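Uly1 (Catenovulum maritimum, PDB 7DRQ) probably cleaves the algal polysaccharide ulvan by a lyase mechanism, as a calcium-binding beta-propeller enzyme of polysaccharide lyase family 24. Local coordinates at residues A[4-9]-A[474-479]; A[416-421]-A[437-442]. All coordinates share one frame; numbering follows the deposited sequence.

Contact 1 (A[4-9]-A[474-479])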
ATOM      1  N   LEU A   4     -17.361  13.481 -13.018  1.00 16.06           N
ATOM      2  CA  LEU A   4     -16.411  14.232 -12.204  1.00 14.68           C
ATOM      3  C   LEU A   4     -17.162  15.305 -11.424  1.00 19.14           C
ATOM      4  O   LEU A   4     -17.838  16.153 -12.022  1.00 18.08           O
ATOM      5  CB  LEU A   4     -15.337  14.862 -13.093  1.00 15.66           C
ATOM      6  CG  LEU A   4     -14.287  15.753 -12.408  1.00 18.30           C
ATOM      7  CD1 LEU A   4     -13.511  14.976 -11.325  1.00 16.88           C
ATOM      8  CD2 LEU A   4     -13.319  16.332 -13.424  1.00 16.07           C
ATOM      9  N   GLU A   5     -17.043  15.282 -10.096  1.00 14.26           N
ATOM     10  CA  GLU A   5     -17.750  16.229  -9.238  1.00 18.13           C
ATOM     11  C   GLU A   5     -16.869  17.349  -8.702  1.00 22.49           C
ATOM     12  O   GLU A   5     -17.338  18.483  -8.571  1.00 20.06           O
ATOM     13  CB  GLU A   5     -18.390  15.508  -8.051  1.00 15.16           C
ATOM     14  CG  GLU A   5     -19.458  14.511  -8.455  1.00 22.65           C
ATOM     15  CD  GLU A   5     -20.257  14.012  -7.277  1.00 21.93           C
ATOM     16  OE1 GLU A   5     -19.707  13.974  -6.153  1.00 21.71           O
ATOM     17  OE2 GLU A   5     -21.435  13.654  -7.478  1.00 27.07           O
ATOM     18  N   HIS A   6     -15.614  17.057  -8.362  1.00 17.53           N
ATOM     19  CA  HIS A   6     -14.737  18.043  -7.747  1.00 18.21           C
ATOM     20  C   HIS A   6     -13.304  17.820  -8.204  1.00 19.13           C
ATOM     21  O   HIS A   6     -12.880  16.680  -8.409  1.00 16.16           O
ATOM     22  CB  HIS A   6     -14.812  17.980  -6.217  1.00 16.86           C
ATOM     23  CG  HIS A   6     -16.181  18.245  -5.671  1.00 22.92           C
ATOM     24  ND1 HIS A   6     -17.028  17.242  -5.254  1.00 20.53           N
ATOM     25  CD2 HIS A   6     -16.856  19.406  -5.489  1.00 21.72           C
ATOM     26  CE1 HIS A   6     -18.166  17.772  -4.835  1.00 18.88           C
ATOM     27  NE2 HIS A   6     -18.089  19.083  -4.972  1.00 24.13           N
ATOM     28  N   GLU A   7     -12.561  18.915  -8.351  1.00 15.62           N
ATOM     29  CA  GLU A   7     -11.137  18.859  -8.669  1.00 15.22           C
ATOM     30  C   GLU A   7     -10.439  19.904  -7.811  1.00 20.21           C
ATOM     31  O   GLU A   7     -10.758  21.091  -7.906  1.00 20.29           O
ATOM     32  CB  GLU A   7     -10.899  19.108 -10.157  1.00 18.91           C
ATOM     33  CG  GLU A   7      -9.452  19.027 -10.555  1.00 24.63           C
ATOM     34  CD  GLU A   7      -9.285  18.643 -12.003  1.00 30.52           C
ATOM     35  OE1 GLU A   7      -8.234  18.068 -12.326  1.00 21.49           O
ATOM     36  OE2 GLU A   7     -10.206  18.927 -12.816  1.00 35.57           O
ATOM     37  N   ILE A   8      -9.508  19.461  -6.966  1.00 16.21           N
ATOM     38  CA  ILE A   8      -8.964  20.260  -5.873  1.00 14.10           C
ATOM     39  C   ILE A   8      -7.446  20.185  -5.923  1.00 13.65           C
ATOM     40  O   ILE A   8      -6.877  19.093  -5.895  1.00 16.11           O
ATOM     41  CB  ILE A   8      -9.469  19.756  -4.506  1.00 18.78           C
ATOM     42  CG1 ILE A   8     -10.994  19.751  -4.463  1.00 21.89           C
ATOM     43  CG2 ILE A   8      -8.894  20.588  -3.367  1.00 23.27           C
ATOM     44  CD1 ILE A   8     -11.568  18.365  -4.268  1.00 17.90           C
ATOM     45  N   LYS A   9      -6.783  21.332  -5.948  1.00 16.11           N
ATOM     46  CA  LYS A   9      -5.330  21.301  -5.869  1.00 13.39           C
ATOM     47  C   LYS A   9      -4.920  21.033  -4.427  1.00 14.33           C
ATOM     48  O   LYS A   9      -5.463  21.623  -3.489  1.00 14.63           O
ATOM     49  CB  LYS A   9      -4.712  22.605  -6.378  1.00 17.10           C
ATOM     50  CG  LYS A   9      -3.199  22.630  -6.263  1.00 16.04           C
ATOM     51  CD  LYS A   9      -2.591  23.712  -7.157  1.00 23.36           C
ATOM     52  CE  LYS A   9      -2.500  25.049  -6.452  1.00 29.30           C
ATOM     53  NZ  LYS A   9      -1.855  26.087  -7.334  1.00 27.42           N
ATOM     54  N   LEU A 474      -6.573  16.351  -6.083  1.00 13.37           N
ATOM     55  CA  LEU A 474      -7.585  15.380  -5.707  1.00 12.09           C
ATOM     56  C   LEU A 474      -8.775  15.519  -6.644  1.00 12.63           C
ATOM     57  O   LEU A 474      -9.311  16.623  -6.808  1.00 13.18           O
ATOM     58  CB  LEU A 474      -8.050  15.596  -4.266  1.00 11.28           C
ATOM     59  CG  LEU A 474      -9.344  14.864  -3.875  1.00 13.24           C
ATOM     60  CD1 LEU A 474      -9.148  13.343  -3.918  1.00 14.57           C
ATOM     61  CD2 LEU A 474      -9.831  15.306  -2.478  1.00 11.79           C
ATOM     62  N   GLN A 475      -9.200  14.409  -7.243  1.00 11.74           N
ATOM     63  CA  GLN A 475     -10.449  14.381  -7.994  1.00 11.47           C
ATOM     64  C   GLN A 475     -11.466  13.508  -7.273  1.00 13.51           C
ATOM     65  O   GLN A 475     -11.121  12.455  -6.724  1.00 13.88           O
ATOM     66  CB  GLN A 475     -10.247  13.873  -9.423  1.00 13.60           C
ATOM     67  CG  GLN A 475      -9.495  14.858 -10.317  1.00 12.49           C
ATOM     68  CD  GLN A 475      -9.520  14.459 -11.776  1.00 15.06           C
ATOM     69  OE1 GLN A 475     -10.003  13.380 -12.133  1.00 14.40           O
ATOM     70  NE2 GLN A 475      -8.986  15.328 -12.633  1.00 14.35           N
ATOM     71  N   ILE A 476     -12.715  13.965  -7.247  1.00 12.25           N
ATOM     72  CA  ILE A 476     -13.813  13.210  -6.650  1.00 15.45           C
ATOM     73  C   ILE A 476     -14.784  12.894  -7.778  1.00 18.18           C
ATOM     74  O   ILE A 476     -15.375  13.802  -8.383  1.00 15.01           O
ATOM     75  CB  ILE A 476     -14.487  13.964  -5.500  1.00 14.57           C
ATOM     76  CG1 ILE A 476     -13.442  14.354  -4.448  1.00 13.78           C
ATOM     77  CG2 ILE A 476     -15.561  13.097  -4.842  1.00 16.06           C
ATOM     78  CD1 ILE A 476     -13.993  15.250  -3.340  1.00 16.61           C
ATOM     79  N   ILE A 477     -14.919  11.609  -8.084  1.00 12.98           N
ATOM     80  CA  ILE A 477     -15.658  11.139  -9.244  1.00 14.81           C
ATOM     81  C   ILE A 477     -16.775  10.239  -8.737  1.00 16.91           C
ATOM     82  O   ILE A 477     -16.522   9.268  -8.014  1.00 16.43           O
ATOM     83  CB  ILE A 477     -14.745  10.404 -10.240  1.00 12.74           C
ATOM     84  CG1 ILE A 477     -13.730  11.372 -10.876  1.00 13.63           C
ATOM     85  CG2 ILE A 477     -15.571   9.731 -11.318  1.00 15.66           C
ATOM     86  CD1 ILE A 477     -12.541  10.658 -11.563  1.00 14.43           C
ATOM     87  N   ASN A 478     -18.009  10.585  -9.086  1.00 14.63           N
ATOM     88  CA  ASN A 478     -19.171   9.818  -8.662  1.00 17.56           C
ATOM     89  C   ASN A 478     -19.306   8.582  -9.539  1.00 16.91           C
ATOM     90  O   ASN A 478     -19.440   8.693 -10.762  1.00 17.58           O
ATOM     91  CB  ASN A 478     -20.428  10.687  -8.753  1.00 16.53           C
ATOM     92  CG  ASN A 478     -21.581  10.116  -7.973  1.00 21.49           C
ATOM     93  OD1 ASN A 478     -21.847   8.918  -8.030  1.00 24.60           O
ATOM     94  ND2 ASN A 478     -22.278  10.970  -7.229  1.00 24.27           N
ATOM     95  N   LEU A 479     -19.274   7.400  -8.921  1.00 18.16           N
ATOM     96  CA  LEU A 479     -19.389   6.174  -9.701  1.00 20.16           C
ATOM     97  C   LEU A 479     -20.825   5.843 -10.084  1.00 22.14           C
ATOM     98  O   LEU A 479     -21.043   4.847 -10.783  1.00 23.83           O
ATOM     99  CB  LEU A 479     -18.762   5.003  -8.939  1.00 17.73           C
ATOM    100  CG  LEU A 479     -17.265   5.197  -8.722  1.00 15.76           C
ATOM    101  CD1 LEU A 479     -16.673   4.096  -7.835  1.00 13.71           C
ATOM    102  CD2 LEU A 479     -16.561   5.230 -10.058  1.00 13.53           C
TER

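Contact 2 (A[416-421]-A[437-442])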
ATOM      1  N   GLN A 416      -3.149   8.517 -21.823  1.00 18.81           N
ATOM      2  CA  GLN A 416      -2.632   9.795 -22.308  1.00 19.71           C
ATOM      3  C   GLN A 416      -2.687  10.854 -21.230  1.00 17.20           C
ATOM      4  O   GLN A 416      -2.949  12.032 -21.508  1.00 18.39           O
ATOM      5  CB  GLN A 416      -3.388  10.249 -23.562  1.00 22.20           C
ATOM      6  CG  GLN A 416      -3.208   9.338 -24.774  1.00 28.02           C
ATOM      7  CD  GLN A 416      -4.128   9.702 -25.931  1.00 38.89           C
ATOM      8  OE1 GLN A 416      -3.864   9.346 -27.077  1.00 46.57           O
ATOM      9  NE2 GLN A 416      -5.218  10.410 -25.630  1.00 41.20           N
ATOM     10  N   GLY A 417      -2.486  10.455 -19.971  1.00 16.34           N
ATOM     11  CA  GLY A 417      -2.504  11.359 -18.845  1.00 17.52           C
ATOM     12  C   GLY A 417      -3.866  11.640 -18.256  1.00 11.95           C
ATOM     13  O   GLY A 417      -3.946  12.309 -17.220  1.00 12.95           O
ATOM     14  N   ARG A 418      -4.947  11.148 -18.868  1.00 13.62           N
ATOM     15  CA  ARG A 418      -6.291  11.491 -18.457  1.00 14.71           C
ATOM     16  C   ARG A 418      -6.960  10.305 -17.775  1.00 11.95           C
ATOM     17  O   ARG A 418      -6.833   9.166 -18.243  1.00 12.30           O
ATOM     18  CB  ARG A 418      -7.125  11.931 -19.666  1.00 15.16           C
ATOM     19  CG  ARG A 418      -6.368  12.954 -20.527  1.00 16.23           C
ATOM     20  CD  ARG A 418      -7.306  13.870 -21.266  1.00 19.21           C
ATOM     21  NE  ARG A 418      -8.184  13.157 -22.192  1.00 21.67           N
ATOM     22  CZ  ARG A 418      -7.869  12.842 -23.444  1.00 25.15           C
ATOM     23  NH1 ARG A 418      -6.676  13.149 -23.938  1.00 25.43           N
ATOM     24  NH2 ARG A 418      -8.752  12.212 -24.205  1.00 27.39           N
ATOM     25  N   PRO A 419      -7.650  10.539 -16.663  1.00 13.00           N
ATOM     26  CA  PRO A 419      -8.279   9.425 -15.942  1.00 12.54           C
ATOM     27  C   PRO A 419      -9.360   8.745 -16.775  1.00 14.67           C
ATOM     28  O   PRO A 419     -10.154   9.396 -17.458  1.00 14.16           O
ATOM     29  CB  PRO A 419      -8.868  10.102 -14.699  1.00 13.16           C
ATOM     30  CG  PRO A 419      -7.991  11.288 -14.479  1.00 12.83           C
ATOM     31  CD  PRO A 419      -7.656  11.783 -15.874  1.00 10.30           C
ATOM     32  N   PHE A 420      -9.383   7.415 -16.713  1.00 13.78           N
ATOM     33  CA  PHE A 420     -10.466   6.640 -17.291  1.00 13.57           C
ATOM     34  C   PHE A 420     -10.943   5.634 -16.255  1.00 11.88           C
ATOM     35  O   PHE A 420     -10.198   5.261 -15.348  1.00 10.29           O
ATOM     36  CB  PHE A 420     -10.046   5.899 -18.565  1.00 14.05           C
ATOM     37  CG  PHE A 420      -9.056   4.791 -18.335  1.00 14.63           C
ATOM     38  CD1 PHE A 420      -9.488   3.498 -18.045  1.00 14.94           C
ATOM     39  CD2 PHE A 420      -7.695   5.030 -18.422  1.00 14.23           C
ATOM     40  CE1 PHE A 420      -8.578   2.481 -17.837  1.00 15.22           C
ATOM     41  CE2 PHE A 420      -6.776   4.007 -18.216  1.00 16.98           C
ATOM     42  CZ  PHE A 420      -7.220   2.734 -17.925  1.00 19.03           C
ATOM     43  N   VAL A 421     -12.183   5.184 -16.430  1.00 11.34           N
ATOM     44  CA  VAL A 421     -12.766   4.107 -15.632  1.00 11.71           C
ATOM     45  C   VAL A 421     -13.356   3.075 -16.580  1.00 15.13           C
ATOM     46  O   VAL A 421     -14.164   3.416 -17.449  1.00 14.19           O
ATOM     47  CB  VAL A 421     -13.856   4.610 -14.673  1.00 10.87           C
ATOM     48  CG1 VAL A 421     -14.441   3.427 -13.886  1.00 12.73           C
ATOM     49  CG2 VAL A 421     -13.315   5.689 -13.735  1.00 13.62           C
ATOM     50  N   ALA A 437     -11.848  11.319 -19.062  1.00 13.98           N
ATOM     51  CA  ALA A 437     -11.777  12.770 -19.006  1.00 15.12           C
ATOM     52  C   ALA A 437     -11.542  13.316 -20.413  1.00 16.83           C
ATOM     53  O   ALA A 437     -10.847  12.692 -21.217  1.00 18.99           O
ATOM     54  CB  ALA A 437     -10.655  13.222 -18.074  1.00 14.32           C
ATOM     55  N   PRO A 438     -12.104  14.479 -20.728  1.00 18.10           N
ATOM     56  CA  PRO A 438     -12.103  14.964 -22.110  1.00 22.99           C
ATOM     57  C   PRO A 438     -10.794  15.609 -22.526  1.00 23.66           C
ATOM     58  O   PRO A 438      -9.982  16.048 -21.710  1.00 18.29           O
ATOM     59  CB  PRO A 438     -13.230  16.003 -22.107  1.00 21.77           C
ATOM     60  CG  PRO A 438     -13.191  16.556 -20.717  1.00 22.14           C
ATOM     61  CD  PRO A 438     -12.878  15.358 -19.830  1.00 21.77           C
ATOM     62  N   VAL A 439     -10.628  15.723 -23.828  1.00 24.61           N
ATOM     63  CA  VAL A 439      -9.492  16.391 -24.405  1.00 22.04           C
ATOM     64  C   VAL A 439      -9.506  17.808 -23.830  1.00 20.87           C
ATOM     65  O   VAL A 439     -10.543  18.359 -23.637  1.00 22.50           O
ATOM     66  CB  VAL A 439      -9.660  16.437 -25.928  1.00 30.58           C
ATOM     67  CG1 VAL A 439      -8.745  17.436 -26.554  1.00 32.71           C
ATOM     68  CG2 VAL A 439      -9.545  15.057 -26.533  1.00 28.39           C
ATOM     69  N   GLY A 440      -8.348  18.373 -23.550  1.00 17.66           N
ATOM     70  CA  GLY A 440      -8.238  19.691 -22.956  1.00 19.90           C
ATOM     71  C   GLY A 440      -8.206  19.713 -21.442  1.00 20.93           C
ATOM     72  O   GLY A 440      -7.942  20.773 -20.861  1.00 18.49           O
ATOM     73  N   SER A 441      -8.492  18.589 -20.789  1.00 16.58           N
ATOM     74  CA  SER A 441      -8.334  18.489 -19.349  1.00 17.86           C
ATOM     75  C   SER A 441      -6.863  18.240 -19.004  1.00 15.39           C
ATOM     76  O   SER A 441      -6.018  18.036 -19.877  1.00 15.12           O
ATOM     77  CB  SER A 441      -9.231  17.375 -18.799  1.00 16.70           C
ATOM     78  OG  SER A 441      -8.971  16.152 -19.463  1.00 18.08           O
ATOM     79  N   GLN A 442      -6.562  18.233 -17.706  1.00 17.00           N
ATOM     80  CA  GLN A 442      -5.176  18.136 -17.270  1.00 15.81           C
ATOM     81  C   GLN A 442      -4.602  16.748 -17.538  1.00 17.13           C
ATOM     82  O   GLN A 442      -5.321  15.761 -17.699  1.00 18.07           O
ATOM     83  CB  GLN A 442      -5.056  18.442 -15.780  1.00 18.10           C
ATOM     84  CG  GLN A 442      -5.501  19.832 -15.404  1.00 19.91           C
ATOM     85  CD  GLN A 442      -5.712  19.954 -13.930  1.00 24.75           C
ATOM     86  OE1 GLN A 442      -6.845  19.988 -13.462  1.00 28.87           O
ATOM     87  NE2 GLN A 442      -4.623  19.990 -13.175  1.00 24.52           N
TER

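Contact 1 (A[4-9]-A[474-479])
Leu-474 and Ile-8 form a hydrogen-bonded antiparallel pair, each backbone N reaching the other's O at 2.8 Å. Their side chains lie side by side and point the same way, Ile-8 CD1 resting 3.9 Å from Leu-474 CD2 beside Tyr-79 of strand 73-80. Gln-475 turns to the other face with Leu-4 and Glu-7. Its NE2 gives a hydrogen bond of 2.9 Å to Glu-7 OE1, coming from well above the carboxylate plane (71° out of it), while Glu-7 OE1 lies close to the plane of the amide. At Ile-476 the register slips by one residue. Its carbonyl O takes two N-H groups, Glu-5 N at 2.8 Å and the longer His-6 N at 3.3 Å, while Ile-476 CD1 packs against His-6 CB. Ile-477 CG1 meets Leu-4 CD1 at 3.6 Å; Leu-4 has CG anti to its backbone N (chi1 177°), a placement from which CD1 reaches Ile-477, and Tyr-435 touches both residues. Asn-478 ND2 closes the row with a nearly straight bond of 2.8 Å to Glu-5 OE2, again from above the carboxylate plane; the other oxygen, OE1, is salt-bridged to Lys-455. The doubled donor at Ile-476 O is a classic beta bulge, and the pairing of an N-terminal strand with the C-terminal one in a single blade is the velcro closure of a beta-propeller.

Contact 2 (A[416-421]-A[437-442])
Arg-418 and Pro-419 grip the loop 437-442 by one backbone and one side-chain hydrogen bond, in a polar contact at the end of a beta-propeller blade. Strand 418-425 belongs to the four-stranded antiparallel meander of that blade, and the loop carries the chain from 432-436, one of its two edge strands, to strand 444-452 of the next sheet. Ala-437 N donates to Pro-419 O at 3.0 Å, extending the pairing of the two strands by one bond. Beside this bond, Pro-419 CD touches Ala-437 CB at 4.0 Å, an apolar contact joined by Leu-414, Tyr-458 and Gln-475 on the proline side. The loop then folds into a type II turn from Pro-438 to Ser-441, closed by Ser-441 N to Pro-438 O; Gly-440 has the positive phi (90°) that this turn favours at its third position. Arg-418 lies against the turn. Its chain bends at the CG-CD bond (chi3 -61°), which sets NE toward the Ala-437 carbonyl, and CD passes 3.4 Å from Ser-441 OG. Val-439 lies over the guanidinium, with CG2 3.8 Å from NH2 and the backbone N offset toward the rim. An alanine in place of Arg-418 would probably leave Ala-437 O without its side-chain donor and open a gap beside Val-439 CG2. The bond itself is nearly straight: Arg-418 NE stands 2.9 Å from Ala-437 O, which lies in the guanidinium plane, whereas NE sits 46° above the plane of that carbonyl.

How the contacts relate
Both contacts are partly buried, with their centres about 13 Å apart, and serve neighbouring sheets of the propeller. In contact 1, strand 474-478 is largely buried and strand 4-9 is the more exposed edge; in contact 2, Ala-437 and Pro-419 are buried while the turn at Val-439 and Gly-440 is exposed. Contact 1 joins two strands of one sheet from the two ends of the chain, whereas contact 2 is local, tying a strand to the loop that leads into the sheet of contact 1. Repeated backbone pairing, with apolar pairs on both faces and amide-carboxylate bonds beside them, marks the former; an arginine NE bonded to one loop carbonyl marks the latter. They meet where Pro-419 packs against Gln-475, at the seam between the two blades.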